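Local coordinates for NAD(P)H-hydrate epimerase (PDB 1JZT), which catalyses the interconversion of the S and R epimers of NADHX and NADPHX, a step in repairing hydrated, damaged NAD(P)H, at residues Phe37-Ala42 / Val196-Pro201; Val61-Gly66 / Val76-Leu81; Gln30-Ala35 / Glu100-Leu105; Val43-Pro48 / Thr214-Gly219. All blocks are in the same frame, centred on the assembly; numbering follows the deposited sequence.

Interaction 1 of 4, residues Phe37-Ala42 / Val196-Pro201; sequences FSVAQA and VSLTVP
Val-39 and Ala-42 rest on Val-196 and Leu-198, where helix 28-46 packs on one face of the sheet of the Rossmann-like α/β fold. The short helix and strand segments run nearly antiparallel, at 162°, with their axes 9.3 Å apart, and the gap is filled by valine and leucine branches and one alanine methyl. Going along the helix, Phe-37 takes no part in the strand contact; its ring meets that of His-80 edge-to-face. The hydroxyl of Ser-38 is buried but well supplied with partners, since OG bonds to Leu-34 O, Gly-219 N and Gln-242 O; a small polar residue fits here close to the backbone. Val-39 makes the first direct contact. Its CG2 lies 4.2 Å from Val-196 CG1 and, more loosely, 4.5 Å from Leu-198 CD2, the branch set off from the line of the extended leucine chain. Ala-40 packs its single methyl on Cys-77 and His-80 of helix 69-83, while Gln-41, nearer solvent, uses OE1 to take a bond from Gln-242 N. Ala-42 turns its methyl to the strand. Val-196 serves both helix residues because its two branches diverge: CG1 stands anti to the backbone N (chi1 -179°) and points to Val-39, while CG2 lies beside that N and meets the alanine, with Ala-42 CB 3.7 Å from Val-196 CG2.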
loop_
_atom_site.group_PDB
_atom_site.type_symbol
_atom_site.label_atom_id
_atom_site.label_comp_id
_atom_site.label_asym_id
_atom_site.label_seq_id
_atom_site.Cartn_x
_atom_site.Cartn_y
_atom_site.Cartn_z
ATOM N N PHE A 37 -4.072 -6.384 5.050
ATOM C CA PHE A 37 -3.362 -7.368 5.860
ATOM C C PHE A 37 -2.039 -7.695 5.177
ATOM O O PHE A 37 -0.981 -7.723 5.820
ATOM C CB PHE A 37 -4.182 -8.653 6.018
ATOM C CG PHE A 37 -3.488 -9.708 6.840
ATOM C CD1 PHE A 37 -3.592 -9.704 8.225
ATOM C CD2 PHE A 37 -2.666 -10.654 6.234
ATOM C CE1 PHE A 37 -2.884 -10.618 9.005
ATOM C CE2 PHE A 37 -1.946 -11.577 7.004
ATOM C CZ PHE A 37 -2.060 -11.553 8.392
ATOM N N SER A 38 -2.104 -7.926 3.868
ATOM C CA SER A 38 -0.916 -8.246 3.076
ATOM C C SER A 38 0.173 -7.200 3.259
ATOM O O SER A 38 1.323 -7.524 3.535
ATOM C CB SER A 38 -1.276 -8.332 1.588
ATOM O OG SER A 38 -2.070 -9.465 1.318
ATOM N N VAL A 39 -0.197 -5.937 3.080
ATOM C CA VAL A 39 0.754 -4.843 3.236
ATOM C C VAL A 39 1.401 -4.874 4.617
ATOM O O VAL A 39 2.613 -4.749 4.739
ATOM C CB VAL A 39 0.076 -3.473 3.058
ATOM C CG1 VAL A 39 1.100 -2.356 3.268
ATOM C CG2 VAL A 39 -0.541 -3.380 1.667
ATOM N N ALA A 40 0.593 -5.012 5.663
ATOM C CA ALA A 40 1.123 -5.070 7.027
ATOM C C ALA A 40 2.104 -6.235 7.185
ATOM O O ALA A 40 3.175 -6.092 7.786
ATOM C CB ALA A 40 -0.014 -5.220 8.014
ATOM N N GLN A 41 1.738 -7.397 6.657
ATOM C CA GLN A 41 2.619 -8.560 6.749
ATOM C C GLN A 41 3.967 -8.288 6.045
ATOM O O GLN A 41 5.019 -8.697 6.539
ATOM C CB GLN A 41 1.919 -9.795 6.156
ATOM C CG GLN A 41 2.604 -11.137 6.446
ATOM C CD GLN A 41 1.729 -12.335 6.079
ATOM O OE1 GLN A 41 1.271 -12.454 4.947
ATOM N NE2 GLN A 41 1.503 -13.225 7.039
ATOM N N ALA A 42 3.945 -7.589 4.909
ATOM C CA ALA A 42 5.181 -7.266 4.174
ATOM C C ALA A 42 6.082 -6.348 5.000
ATOM O O ALA A 42 7.308 -6.512 5.030
ATOM C CB ALA A 42 4.850 -6.592 2.829
ATOM N N VAL A 196 4.521 -3.356 -2.748
ATOM C CA VAL A 196 3.614 -4.459 -2.475
ATOM C C VAL A 196 2.501 -4.407 -3.500
ATOM O O VAL A 196 1.535 -3.652 -3.344
ATOM C CB VAL A 196 2.988 -4.375 -1.065
ATOM C CG1 VAL A 196 2.061 -5.571 -0.839
ATOM C CG2 VAL A 196 4.079 -4.339 -0.003
ATOM N N SER A 197 2.660 -5.181 -4.572
ATOM C CA SER A 197 1.649 -5.234 -5.617
ATOM C C SER A 197 0.448 -5.978 -5.043
ATOM O O SER A 197 0.609 -6.925 -4.274
ATOM C CB SER A 197 2.186 -5.976 -6.846
ATOM O OG SER A 197 3.237 -5.242 -7.466
ATOM N N LEU A 198 -0.751 -5.539 -5.403
ATOM C CA LEU A 198 -1.965 -6.173 -4.918
ATOM C C LEU A 198 -2.702 -6.876 -6.055
ATOM O O LEU A 198 -2.870 -6.316 -7.140
ATOM C CB LEU A 198 -2.869 -5.134 -4.244
ATOM C CG LEU A 198 -2.305 -4.503 -2.966
ATOM C CD1 LEU A 198 -3.272 -3.451 -2.440
ATOM C CD2 LEU A 198 -2.078 -5.588 -1.914
ATOM N N THR A 199 -3.123 -8.111 -5.784
ATOM C CA THR A 199 -3.833 -8.967 -6.742
ATOM C C THR A 199 -2.848 -9.471 -7.791
ATOM O O THR A 199 -2.607 -10.675 -7.905
ATOM C CB THR A 199 -5.003 -8.213 -7.439
ATOM O OG1 THR A 199 -5.929 -7.744 -6.449
ATOM C CG2 THR A 199 -5.740 -9.137 -8.394
ATOM N N VAL A 200 -2.271 -8.537 -8.540
ATOM C CA VAL A 200 -1.297 -8.853 -9.576
ATOM C C VAL A 200 -0.537 -7.561 -9.868
ATOM O O VAL A 200 -1.114 -6.484 -9.853
ATOM C CB VAL A 200 -1.999 -9.385 -10.858
ATOM C CG1 VAL A 200 -2.989 -8.351 -11.369
ATOM C CG2 VAL A 200 -0.970 -9.720 -11.926
ATOM N N PRO A 201 0.783 -7.651 -10.097
ATOM C CA PRO A 201 1.571 -6.451 -10.378
ATOM C C PRO A 201 1.143 -5.776 -11.674
ATOM O O PRO A 201 0.701 -6.437 -12.616
ATOM C CB PRO A 201 2.999 -6.985 -10.458
ATOM C CG PRO A 201 2.960 -8.181 -9.538
ATOM C CD PRO A 201 1.659 -8.822 -9.945
#

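Interaction 2 of 4, residues Val61-Gly66 / Val76-Leu81; sequences VFVIAG and VCARHL
Val-61 and Val-63 of strand 60-65 face Leu-81 and Ala-78 of helix 69-83, and the two backbones run in opposite senses. The CA atoms are 6.9 Å apart between Val-63 and Ala-78 and 8.3 Å apart between Val-61 and Leu-81. Alternation along the strand gives both valines to the helix; β-branched valine suits an extended strand, and its apolar branches suit the buried face under the helix. On the helix the matching pair is three residues, nearly one turn, apart. The closest meeting is that of Leu-81 CD1 with Val-61 CG1, at 3.6 Å, and the two side chains cross at about a right angle. Leu-81 has CG beside its backbone N (chi1 -74°) and then runs out extended, which carries CD1 to the valine. Val-63 CG2 touches Ala-78 CB more lightly, at 4.4 Å; a residue as small as alanine fits where the two backbones come nearest. This is the first half of a β-α-β unit completed by strand 88-91, whose Val-90 packs on both Val-63 and Ala-78. Helix 28-46 lies against Cys-77 and His-80, helix 100-111 touches Ala-78 through Leu-109, and Phe-62 packs on Trp-124 and Tyr-127.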
loop_
_atom_site.group_PDB
_atom_site.type_symbol
_atom_site.label_atom_id
_atom_site.label_comp_id
_atom_site.label_asym_id
_atom_site.label_seq_id
_atom_site.Cartn_x
_atom_site.Cartn_y
_atom_site.Cartn_z
ATOM N N VAL A 61 5.535 3.901 12.295
ATOM C CA VAL A 61 5.362 3.517 10.902
ATOM C C VAL A 61 4.378 4.583 10.419
ATOM O O VAL A 61 3.203 4.569 10.803
ATOM C CB VAL A 61 4.725 2.103 10.740
ATOM C CG1 VAL A 61 4.372 1.863 9.276
ATOM C CG2 VAL A 61 5.712 1.023 11.203
ATOM N N PHE A 62 4.867 5.517 9.607
ATOM C CA PHE A 62 4.040 6.609 9.101
ATOM C C PHE A 62 3.245 6.198 7.867
ATOM O O PHE A 62 3.800 6.041 6.781
ATOM C CB PHE A 62 4.917 7.831 8.780
ATOM C CG PHE A 62 4.136 9.110 8.580
ATOM C CD1 PHE A 62 3.236 9.546 9.546
ATOM C CD2 PHE A 62 4.314 9.886 7.438
ATOM C CE1 PHE A 62 2.518 10.732 9.381
ATOM C CE2 PHE A 62 3.598 11.081 7.260
ATOM C CZ PHE A 62 2.704 11.501 8.233
ATOM N N VAL A 63 1.938 6.030 8.049
ATOM C CA VAL A 63 1.041 5.628 6.965
ATOM C C VAL A 63 0.286 6.818 6.379
ATOM O O VAL A 63 -0.492 7.470 7.077
ATOM C CB VAL A 63 0.003 4.596 7.474
ATOM C CG1 VAL A 63 -0.906 4.153 6.339
ATOM C CG2 VAL A 63 0.722 3.400 8.088
ATOM N N ILE A 64 0.505 7.093 5.094
ATOM C CA ILE A 64 -0.175 8.203 4.426
ATOM C C ILE A 64 -1.283 7.634 3.543
ATOM O O ILE A 64 -1.020 6.955 2.550
ATOM C CB ILE A 64 0.809 9.031 3.568
ATOM C CG1 ILE A 64 2.033 9.411 4.420
ATOM C CG2 ILE A 64 0.118 10.296 3.058
ATOM C CD1 ILE A 64 3.096 10.225 3.674
ATOM N N ALA A 65 -2.527 7.925 3.910
ATOM C CA ALA A 65 -3.685 7.411 3.187
ATOM C C ALA A 65 -4.334 8.383 2.208
ATOM O O ALA A 65 -4.680 9.509 2.574
ATOM C CB ALA A 65 -4.729 6.913 4.194
ATOM N N GLY A 66 -4.502 7.926 0.967
ATOM C CA GLY A 66 -5.123 8.735 -0.068
ATOM C C GLY A 66 -6.633 8.761 0.111
ATOM O O GLY A 66 -7.159 8.078 0.993
ATOM N N VAL A 76 -6.492 -0.181 6.810
ATOM C CA VAL A 76 -6.530 -1.561 7.296
ATOM C C VAL A 76 -5.117 -1.947 7.759
ATOM O O VAL A 76 -4.928 -2.492 8.844
ATOM C CB VAL A 76 -6.962 -2.535 6.177
ATOM C CG1 VAL A 76 -6.740 -3.981 6.618
ATOM C CG2 VAL A 76 -8.429 -2.315 5.838
ATOM N N CYS A 77 -4.133 -1.664 6.911
ATOM C CA CYS A 77 -2.732 -1.958 7.201
ATOM C C CYS A 77 -2.308 -1.407 8.558
ATOM O O CYS A 77 -1.658 -2.091 9.341
ATOM C CB CYS A 77 -1.851 -1.351 6.110
ATOM S SG CYS A 77 -0.077 -1.413 6.459
ATOM N N ALA A 78 -2.671 -0.157 8.819
ATOM C CA ALA A 78 -2.335 0.501 10.066
ATOM C C ALA A 78 -2.846 -0.253 11.294
ATOM O O ALA A 78 -2.147 -0.332 12.309
ATOM C CB ALA A 78 -2.876 1.927 10.058
ATOM N N ARG A 79 -4.055 -0.800 11.212
ATOM C CA ARG A 79 -4.632 -1.549 12.337
ATOM C C ARG A 79 -3.866 -2.853 12.574
ATOM O O ARG A 79 -3.576 -3.206 13.716
ATOM C CB ARG A 79 -6.128 -1.828 12.078
ATOM C CG ARG A 79 -6.784 -2.881 13.000
ATOM C CD ARG A 79 -8.314 -2.773 12.945
ATOM N NE ARG A 79 -8.786 -2.553 11.581
ATOM C CZ ARG A 79 -8.896 -3.503 10.659
ATOM N NH1 ARG A 79 -8.576 -4.760 10.950
ATOM N NH2 ARG A 79 -9.305 -3.186 9.436
ATOM N N HIS A 80 -3.523 -3.567 11.506
ATOM C CA HIS A 80 -2.781 -4.809 11.683
ATOM C C HIS A 80 -1.385 -4.546 12.240
ATOM O O HIS A 80 -0.890 -5.311 13.063
ATOM C CB HIS A 80 -2.713 -5.592 10.368
ATOM C CG HIS A 80 -3.996 -6.283 10.034
ATOM N ND1 HIS A 80 -4.413 -7.428 10.682
ATOM C CD2 HIS A 80 -4.997 -5.947 9.187
ATOM C CE1 HIS A 80 -5.615 -7.763 10.252
ATOM N NE2 HIS A 80 -5.994 -6.878 9.344
ATOM N N LEU A 81 -0.759 -3.454 11.806
ATOM C CA LEU A 81 0.572 -3.107 12.300
ATOM C C LEU A 81 0.532 -2.833 13.793
ATOM O O LEU A 81 1.480 -3.148 14.517
ATOM C CB LEU A 81 1.113 -1.876 11.576
ATOM C CG LEU A 81 1.577 -2.105 10.133
ATOM C CD1 LEU A 81 1.942 -0.768 9.492
ATOM C CD2 LEU A 81 2.774 -3.045 10.138
#

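Interaction 3 of 4, residues Gln30-Ala35 / Glu100-Leu105; sequences QLMELA and EFYKQL
Met-32, present as selenomethionine, is the one residue of 30-35 that touches Phe-101, Tyr-102 and Leu-105 of helix 100-111. The result is a Met-aromatic contact between two helices of the Rossmann-like fold. The helix segments stand well apart, 12.5 Å between axes at 40°, so a long, flexible side chain is what can bridge them. From the backbone outward, CB lies 4.1 Å from Phe-101 CE2, and CG passes the same ring carbon as the two side chains run side by side, pointing opposite ways. CG is anti to the backbone N, which sends the chain out toward the neighbouring helix. Selenium is the central contact atom. It approaches the edge of the phenylalanine ring near its plane: Met-32 SE is 3.6 Å from Phe-101 CE2, and the line to it from the ring centroid lies 76° off the normal. SE is also 3.7 Å from Leu-105 CD1, and it meets the tyrosine edge-on, 4.1 Å from Tyr-102 CE1. The polarisable selenium, like the natural sulfur, suits a place beside the slightly positive hydrogens of two ring edges. Side-chain contacts with Asn-69 and Asp-73, both predicted to bind NADPHX, join Met-32 to the start of helix 69-83. A bend at the last torsion (chi3 -72°) turns the terminal methyl aside to Tyr-102, with Met-32 CE 4.2 Å from Tyr-102 CE1.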
loop_
_atom_site.group_PDB
_atom_site.type_symbol
_atom_site.label_atom_id
_atom_site.label_comp_id
_atom_site.label_asym_id
_atom_site.label_seq_id
_atom_site.Cartn_x
_atom_site.Cartn_y
_atom_site.Cartn_z
ATOM N N GLN A 30 -14.144 -7.380 2.420
ATOM C CA GLN A 30 -13.249 -8.530 2.454
ATOM C C GLN A 30 -11.939 -8.261 1.727
ATOM O O GLN A 30 -10.854 -8.461 2.280
ATOM C CB GLN A 30 -13.899 -9.744 1.798
ATOM C CG GLN A 30 -15.018 -10.404 2.591
ATOM C CD GLN A 30 -15.764 -11.403 1.729
ATOM O OE1 GLN A 30 -16.616 -11.023 0.930
ATOM N NE2 GLN A 30 -15.426 -12.685 1.863
ATOM N N LEU A 31 -12.037 -7.819 0.482
ATOM C CA LEU A 31 -10.838 -7.574 -0.315
ATOM C C LEU A 31 -9.897 -6.544 0.305
ATOM O O LEU A 31 -8.677 -6.733 0.311
ATOM C CB LEU A 31 -11.232 -7.150 -1.729
ATOM C CG LEU A 31 -12.024 -8.193 -2.527
ATOM C CD1 LEU A 31 -12.233 -7.690 -3.952
ATOM C CD2 LEU A 31 -11.281 -9.529 -2.541
HETATM N N MSE A 32 -10.469 -5.462 0.822
HETATM C CA MSE A 32 -9.686 -4.404 1.441
HETATM C C MSE A 32 -9.016 -4.892 2.729
HETATM O O MSE A 32 -7.868 -4.542 3.021
HETATM C CB MSE A 32 -10.585 -3.194 1.716
HETATM C CG MSE A 32 -9.855 -1.955 2.209
HETATM SE SE MSE A 32 -10.923 -0.341 1.904
HETATM C CE MSE A 32 -10.738 -0.239 -0.021
ATOM N N GLU A 33 -9.731 -5.707 3.500
ATOM C CA GLU A 33 -9.182 -6.248 4.738
ATOM C C GLU A 33 -8.003 -7.160 4.399
ATOM O O GLU A 33 -6.932 -7.069 5.007
ATOM C CB GLU A 33 -10.248 -7.052 5.482
ATOM C CG GLU A 33 -9.833 -7.536 6.859
ATOM C CD GLU A 33 -9.507 -6.396 7.815
ATOM O OE1 GLU A 33 -10.076 -5.288 7.671
ATOM O OE2 GLU A 33 -8.693 -6.624 8.735
ATOM N N LEU A 34 -8.205 -8.044 3.427
ATOM C CA LEU A 34 -7.152 -8.969 3.013
ATOM C C LEU A 34 -5.976 -8.207 2.401
ATOM O O LEU A 34 -4.823 -8.531 2.670
ATOM C CB LEU A 34 -7.708 -9.991 2.016
ATOM C CG LEU A 34 -8.714 -11.028 2.549
ATOM C CD1 LEU A 34 -9.208 -11.890 1.393
ATOM C CD2 LEU A 34 -8.059 -11.899 3.611
ATOM N N ALA A 35 -6.265 -7.186 1.593
ATOM C CA ALA A 35 -5.204 -6.395 0.968
ATOM C C ALA A 35 -4.387 -5.646 2.019
ATOM O O ALA A 35 -3.151 -5.671 1.994
ATOM C CB ALA A 35 -5.798 -5.407 -0.032
ATOM N N GLU A 100 -18.988 5.121 3.304
ATOM C CA GLU A 100 -19.189 4.645 4.665
ATOM C C GLU A 100 -18.079 3.774 5.239
ATOM O O GLU A 100 -17.655 3.972 6.379
ATOM C CB GLU A 100 -20.511 3.886 4.763
ATOM C CG GLU A 100 -21.613 4.685 5.415
ATOM C CD GLU A 100 -21.231 5.144 6.809
ATOM O OE1 GLU A 100 -20.958 4.273 7.665
ATOM O OE2 GLU A 100 -21.199 6.373 7.047
ATOM N N PHE A 101 -17.613 2.809 4.459
ATOM C CA PHE A 101 -16.577 1.906 4.934
ATOM C C PHE A 101 -15.297 2.617 5.372
ATOM O O PHE A 101 -14.657 2.202 6.337
ATOM C CB PHE A 101 -16.271 0.843 3.873
ATOM C CG PHE A 101 -15.407 -0.274 4.379
ATOM C CD1 PHE A 101 -15.711 -0.915 5.579
ATOM C CD2 PHE A 101 -14.270 -0.664 3.681
ATOM C CE1 PHE A 101 -14.887 -1.923 6.080
ATOM C CE2 PHE A 101 -13.440 -1.668 4.172
ATOM C CZ PHE A 101 -13.752 -2.298 5.375
ATOM N N TYR A 102 -14.924 3.694 4.683
ATOM C CA TYR A 102 -13.717 4.426 5.063
ATOM C C TYR A 102 -13.883 5.018 6.457
ATOM O O TYR A 102 -12.941 5.032 7.248
ATOM C CB TYR A 102 -13.416 5.562 4.073
ATOM C CG TYR A 102 -13.108 5.114 2.660
ATOM C CD1 TYR A 102 -12.834 3.775 2.365
ATOM C CD2 TYR A 102 -13.078 6.035 1.616
ATOM C CE1 TYR A 102 -12.543 3.371 1.063
ATOM C CE2 TYR A 102 -12.787 5.645 0.317
ATOM C CZ TYR A 102 -12.521 4.316 0.044
ATOM O OH TYR A 102 -12.237 3.937 -1.246
ATOM N N LYS A 103 -15.082 5.514 6.754
ATOM C CA LYS A 103 -15.359 6.109 8.060
ATOM C C LYS A 103 -15.266 5.032 9.135
ATOM O O LYS A 103 -14.757 5.269 10.237
ATOM C CB LYS A 103 -16.764 6.726 8.087
ATOM C CG LYS A 103 -17.059 7.756 6.994
ATOM C CD LYS A 103 -18.553 8.090 6.969
ATOM C CE LYS A 103 -18.937 9.066 5.853
ATOM N NZ LYS A 103 -18.437 10.451 6.092
ATOM N N GLN A 104 -15.778 3.849 8.816
ATOM C CA GLN A 104 -15.752 2.737 9.759
ATOM C C GLN A 104 -14.313 2.294 10.010
ATOM O O GLN A 104 -13.949 1.954 11.143
ATOM C CB GLN A 104 -16.580 1.569 9.220
ATOM C CG GLN A 104 -18.068 1.869 9.081
ATOM C CD GLN A 104 -18.823 0.737 8.406
ATOM O OE1 GLN A 104 -18.457 0.299 7.311
ATOM N NE2 GLN A 104 -19.886 0.261 9.050
ATOM N N LEU A 105 -13.493 2.309 8.960
ATOM C CA LEU A 105 -12.090 1.912 9.097
ATOM C C LEU A 105 -11.359 2.885 10.028
ATOM O O LEU A 105 -10.444 2.489 10.756
ATOM C CB LEU A 105 -11.408 1.852 7.718
ATOM C CG LEU A 105 -11.775 0.636 6.842
ATOM C CD1 LEU A 105 -11.175 0.777 5.454
ATOM C CD2 LEU A 105 -11.286 -0.643 7.509
#

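Interaction 4 of 4, residues Val43-Pro48 / Thr214-Gly219; sequences VCRQFP and THYVGG
Gln-46 and Tyr-216 form the close side of this contact, joined by a hydrogen bond in which Tyr-216 OH donates its proton to Gln-46 OE1 over 3.2 Å. The C=O...donor angle is 156°, and the hydroxyl oxygen is tilted 18° from the carbonyl plane. OE1 sits at the edge of the tyrosine ring, near its plane, with Tyr-216 CE2 at 3.5 Å, while the amide stands steeply to the ring, the two planes 73° apart. Thr-214 closes in on the same oxygen through its methyl, Thr-214 CG2 being 3.6 Å from Gln-46 OE1. On the other arm of the amide, Gln-46 NE2 lies 3.5 Å from Thr-214 OG1 without counting as a hydrogen bond. A bend at CB-CG folds the glutamine toward the strand to reach these partners. Here the last turn of helix 28-46 meets strand 214-218, which continues the parallel part of the sheet of the Rossmann-like fold and borders the antiparallel strand 243-245. Tyrosine suits the spot because its ring is buried, against Val-194 and Lys-245, while its hydroxyl reaches the amide of Gln-46 in the last helical turn. With the amide cut back to an alanine here, the tyrosine hydroxyl would probably lose this acceptor and a gap would open beside Thr-214. The loose, solvent side lies at Arg-45. This exposed residue offers its aliphatic part, with Arg-45 CG 3.9 Å from Tyr-216 OH, whereas its guanidinium group extends onward to a salt bridge with Asp-241.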
loop_
_atom_site.group_PDB
_atom_site.type_symbol
_atom_site.label_atom_id
_atom_site.label_comp_id
_atom_site.label_asym_id
_atom_site.label_seq_id
_atom_site.Cartn_x
_atom_site.Cartn_y
_atom_site.Cartn_z
ATOM N N VAL A 43 5.473 -5.370 5.664
ATOM C CA VAL A 43 6.219 -4.433 6.499
ATOM C C VAL A 43 6.873 -5.173 7.664
ATOM O O VAL A 43 8.045 -4.955 7.979
ATOM C CB VAL A 43 5.291 -3.342 7.061
ATOM C CG1 VAL A 43 6.028 -2.510 8.105
ATOM C CG2 VAL A 43 4.790 -2.467 5.927
ATOM N N CYS A 44 6.100 -6.041 8.306
ATOM C CA CYS A 44 6.596 -6.822 9.431
ATOM C C CYS A 44 7.736 -7.745 8.988
ATOM O O CYS A 44 8.706 -7.943 9.714
ATOM C CB CYS A 44 5.445 -7.643 10.036
ATOM S SG CYS A 44 5.882 -8.695 11.445
ATOM N N ARG A 45 7.629 -8.298 7.788
ATOM C CA ARG A 45 8.662 -9.207 7.301
ATOM C C ARG A 45 9.930 -8.476 6.862
ATOM O O ARG A 45 11.038 -8.995 7.009
ATOM C CB ARG A 45 8.111 -10.050 6.154
ATOM C CG ARG A 45 9.007 -11.209 5.771
ATOM C CD ARG A 45 8.234 -12.278 5.027
ATOM N NE ARG A 45 7.203 -12.904 5.855
ATOM C CZ ARG A 45 6.383 -13.856 5.415
ATOM N NH1 ARG A 45 6.479 -14.283 4.160
ATOM N NH2 ARG A 45 5.468 -14.386 6.220
ATOM N N GLN A 46 9.758 -7.266 6.340
ATOM C CA GLN A 46 10.868 -6.438 5.873
ATOM C C GLN A 46 11.553 -5.729 7.046
ATOM O O GLN A 46 12.761 -5.483 7.018
ATOM C CB GLN A 46 10.333 -5.409 4.864
ATOM C CG GLN A 46 11.373 -4.690 4.022
ATOM C CD GLN A 46 12.105 -5.616 3.064
ATOM O OE1 GLN A 46 11.538 -6.583 2.554
ATOM N NE2 GLN A 46 13.370 -5.314 2.807
ATOM N N PHE A 47 10.786 -5.413 8.086
ATOM C CA PHE A 47 11.335 -4.726 9.259
ATOM C C PHE A 47 10.990 -5.455 10.560
ATOM O O PHE A 47 10.289 -4.920 11.423
ATOM C CB PHE A 47 10.809 -3.292 9.321
ATOM C CG PHE A 47 11.101 -2.486 8.085
ATOM C CD1 PHE A 47 12.390 -2.042 7.810
ATOM C CD2 PHE A 47 10.083 -2.172 7.191
ATOM C CE1 PHE A 47 12.660 -1.292 6.659
ATOM C CE2 PHE A 47 10.337 -1.426 6.042
ATOM C CZ PHE A 47 11.629 -0.984 5.777
ATOM N N PRO A 48 11.491 -6.690 10.722
ATOM C CA PRO A 48 11.226 -7.487 11.928
ATOM C C PRO A 48 11.601 -6.741 13.208
ATOM O O PRO A 48 12.603 -6.026 13.257
ATOM C CB PRO A 48 12.070 -8.744 11.709
ATOM C CG PRO A 48 13.187 -8.268 10.832
ATOM C CD PRO A 48 12.483 -7.357 9.859
ATOM N N THR A 214 12.501 -4.129 -2.820
ATOM C CA THR A 214 12.097 -5.515 -2.634
ATOM C C THR A 214 10.643 -5.564 -3.122
ATOM O O THR A 214 9.847 -4.688 -2.777
ATOM C CB THR A 214 12.177 -5.936 -1.152
ATOM O OG1 THR A 214 13.531 -5.836 -0.698
ATOM C CG2 THR A 214 11.706 -7.375 -0.985
ATOM N N HIS A 215 10.304 -6.572 -3.924
ATOM C CA HIS A 215 8.960 -6.692 -4.487
ATOM C C HIS A 215 8.159 -7.860 -3.913
ATOM O O HIS A 215 8.610 -9.010 -3.904
ATOM C CB HIS A 215 9.056 -6.836 -6.018
ATOM C CG HIS A 215 7.751 -6.666 -6.744
ATOM N ND1 HIS A 215 7.586 -7.035 -8.065
ATOM C CD2 HIS A 215 6.566 -6.136 -6.356
ATOM C CE1 HIS A 215 6.359 -6.738 -8.457
ATOM N NE2 HIS A 215 5.718 -6.190 -7.437
ATOM N N TYR A 216 6.966 -7.535 -3.430
ATOM C CA TYR A 216 6.028 -8.504 -2.876
ATOM C C TYR A 216 4.703 -8.365 -3.616
ATOM O O TYR A 216 4.370 -7.290 -4.134
ATOM C CB TYR A 216 5.740 -8.217 -1.399
ATOM C CG TYR A 216 6.853 -8.496 -0.415
ATOM C CD1 TYR A 216 7.112 -9.791 0.023
ATOM C CD2 TYR A 216 7.595 -7.455 0.137
ATOM C CE1 TYR A 216 8.082 -10.046 0.998
ATOM C CE2 TYR A 216 8.565 -7.693 1.110
ATOM C CZ TYR A 216 8.798 -8.992 1.535
ATOM O OH TYR A 216 9.736 -9.223 2.506
ATOM N N VAL A 217 3.945 -9.455 -3.671
ATOM C CA VAL A 217 2.618 -9.418 -4.269
ATOM C C VAL A 217 1.695 -9.904 -3.152
ATOM O O VAL A 217 2.058 -10.802 -2.386
ATOM C CB VAL A 217 2.475 -10.351 -5.504
ATOM C CG1 VAL A 217 2.627 -11.810 -5.112
ATOM C CG2 VAL A 217 1.123 -10.113 -6.161
ATOM N N GLY A 218 0.520 -9.291 -3.049
ATOM C CA GLY A 218 -0.430 -9.651 -2.008
ATOM C C GLY A 218 -1.845 -9.754 -2.541
ATOM O O GLY A 218 -2.092 -9.469 -3.712
ATOM N N GLY A 219 -2.777 -10.160 -1.684
ATOM C CA GLY A 219 -4.155 -10.314 -2.118
ATOM C C GLY A 219 -4.348 -11.747 -2.576
ATOM O O GLY A 219 -4.507 -12.019 -3.766
#

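In the fold
Helix 28-46 takes part in interactions 1, 3 and 4, passing from the helix 100-111 side of the fold to strands 194-198 and 214-218. Interactions 1 and 4 lie 7 Å apart between centres, on adjacent strands; Ser-197 OG and His-215 NE2, 2.7 Å apart, form a probable hydrogen bond between them. Interaction 2 adjoins interaction 3 through the salt bridge from Arg-79 NH2 to Glu-33 OE1, at 2.9 Å. The predicted NADPHX site is near two of the contacts: between nearest side-chain atoms, Met-32 is about 3 Å from Asn-69, and Leu-198 about 3 Å from Asp-73 and 4 Å from Asp-173. Interaction 4 is farther off, Tyr-216 being about 11 Å from Asp-173.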